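Local coordinates for protein gamma-glutamyl-gamma-aminobutyraldehyde dehydrogenase (Burkholderia cenocepacia, PDB 4LIH) that probably oxidises aldehydes to carboxylic acids with NAD(P)+ as a member of the aldehyde dehydrogenase family, at residues K58-C62 / V228-G232. Residues are numbered along the deposited sequence; the frame is centred on the assembly and turned at random.
Sequences KVADC and VPGAG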
loop_
_atom_site.group_PDB
_atom_site.type_symbol
_atom_site.label_atom_id
_atom_site.label_comp_id
_atom_site.label_asym_id
_atom_site.label_seq_id
_atom_site.Cartn_x
_atom_site.Cartn_y
_atom_site.Cartn_z
ATOM N N LYS A 58 -11.165 -26.947 -39.618
ATOM C CA LYS A 58 -10.684 -28.076 -38.825
ATOM C C LYS A 58 -9.573 -27.562 -37.896
ATOM O O LYS A 58 -8.594 -26.947 -38.343
ATOM C CB LYS A 58 -10.201 -29.212 -39.718
ATOM C CG LYS A 58 -11.352 -29.892 -40.456
ATOM C CD LYS A 58 -10.955 -31.228 -41.072
ATOM C CE LYS A 58 -12.085 -31.854 -41.891
ATOM N NZ LYS A 58 -13.065 -32.567 -41.017
ATOM N N VAL A 59 -9.719 -27.829 -36.607
ATOM C CA VAL A 59 -8.815 -27.303 -35.610
ATOM C C VAL A 59 -8.089 -28.457 -34.929
ATOM O O VAL A 59 -8.637 -29.532 -34.751
ATOM C CB VAL A 59 -9.600 -26.448 -34.603
ATOM C CG1 VAL A 59 -8.761 -26.072 -33.367
ATOM C CG2 VAL A 59 -10.146 -25.213 -35.326
ATOM N N ALA A 60 -6.836 -28.239 -34.596
ATOM C CA ALA A 60 -6.034 -29.265 -33.933
ATOM C C ALA A 60 -6.779 -29.831 -32.713
ATOM O O ALA A 60 -7.218 -29.093 -31.900
ATOM C CB ALA A 60 -4.698 -28.683 -33.516
ATOM N N ASP A 61 -6.879 -31.152 -32.610
ATOM C CA ASP A 61 -7.423 -31.795 -31.426
ATOM C C ASP A 61 -6.305 -32.401 -30.557
ATOM O O ASP A 61 -5.923 -33.582 -30.728
ATOM C CB ASP A 61 -8.427 -32.861 -31.817
ATOM C CG ASP A 61 -9.074 -33.487 -30.609
ATOM O OD1 ASP A 61 -9.572 -32.740 -29.742
ATOM O OD2 ASP A 61 -9.069 -34.722 -30.541
ATOM N N CYS A 62 -5.793 -31.599 -29.606
ATOM C CA CYS A 62 -4.613 -32.004 -28.871
ATOM C C CYS A 62 -4.840 -33.067 -27.829
ATOM O O CYS A 62 -5.879 -33.151 -27.177
ATOM C CB CYS A 62 -3.881 -30.797 -28.255
ATOM S SG CYS A 62 -3.221 -29.706 -29.543
ATOM N N VAL A 228 -3.192 -24.698 -26.944
ATOM C CA VAL A 228 -3.428 -26.116 -27.184
ATOM C C VAL A 228 -4.931 -26.369 -27.303
ATOM O O VAL A 228 -5.605 -26.650 -26.305
ATOM C CB VAL A 228 -2.832 -26.968 -26.040
ATOM C CG1 VAL A 228 -3.102 -28.449 -26.212
ATOM C CG2 VAL A 228 -1.354 -26.708 -25.954
ATOM N N PRO A 229 -5.451 -26.280 -28.534
ATOM C CA PRO A 229 -6.880 -26.561 -28.733
ATOM C C PRO A 229 -7.217 -28.047 -28.517
ATOM O O PRO A 229 -6.319 -28.900 -28.612
ATOM C CB PRO A 229 -7.145 -26.126 -30.183
ATOM C CG PRO A 229 -5.867 -25.657 -30.752
ATOM C CD PRO A 229 -4.761 -25.894 -29.773
ATOM N N GLY A 230 -8.504 -28.320 -28.232
ATOM C CA GLY A 230 -9.001 -29.691 -27.990
ATOM C C GLY A 230 -10.168 -29.695 -27.022
ATOM O O GLY A 230 -10.699 -28.628 -26.668
ATOM N N ALA A 231 -10.548 -30.880 -26.567
ATOM C CA ALA A 231 -11.699 -31.061 -25.712
ATOM C C ALA A 231 -11.281 -31.187 -24.224
ATOM O O ALA A 231 -10.391 -30.485 -23.761
ATOM C CB ALA A 231 -12.519 -32.268 -26.185
ATOM N N GLY A 232 -11.936 -32.068 -23.475
ATOM C CA GLY A 232 -11.646 -32.260 -22.042
ATOM C C GLY A 232 -10.264 -32.788 -21.705
ATOM O O GLY A 232 -9.688 -32.393 -20.675
HETATM O O HOH W 1 -8.612 -33.067 -27.218
#
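With chi1 at 169°, Val-59 sets CG1 opposite its own backbone N and lays it on the ring of Pro-229, 3.6 Å from CB, the two side chains crossing at about a right angle. Cys-62 turns the other way: its SG stands anti to the carbonyl carbon (chi1 -65°), beside Val-228 CG1 and Pro-229 O, with CD of the proline ring further off, while its CB presses on Val-228 CG1 at 3.2 Å, tighter than an ordinary carbon contact. Ala-60 adds a looser touch, CB to Pro-229 CG, so CB, CG and CD of the proline are met in turn by Val-59, Ala-60 and Cys-62.

The pairing illustrates how a strand end can be pinned to a loop it meets almost perpendicularly: one direct hydrogen bond and one shared water do the polar work. Cys-62 N gives its hydrogen to Pro-229 O at 2.9 Å, slightly bent and with the donor tilted 23° from the carbonyl plane. A few ångströms away, water 1 donates to Asp-61 OD1 and Cys-62 O, each at 2.7 Å, and accepts from Ala-231 N, linking the two segments through a carboxylate oxygen, a carbonyl and a backbone N-H. Asp-61 OD1 also lies 3.6 Å from CA of Gly-230, which has no side chain where the backbones come nearest (Asp-61 CA to Gly-230 CA, 4.3 Å), and OD2 is held in a salt bridge by Arg-43.

The loop joins strand 225-227 to helix 232-240, a beta-alpha unit on the parallel sheet of the probable NAD(P)-binding domain. Lys-199 bonds to the carbonyls of Gly-230 and Ala-231. Around the apolar patch, Ile-209 of helix 206-218 touches both Val-59 and Pro-229, Ala-30 of strand 30-32 meets Cys-62 and Pro-229, helix 64-80 packs on Val-228, and strand 44-48 pairs with strand 55-60.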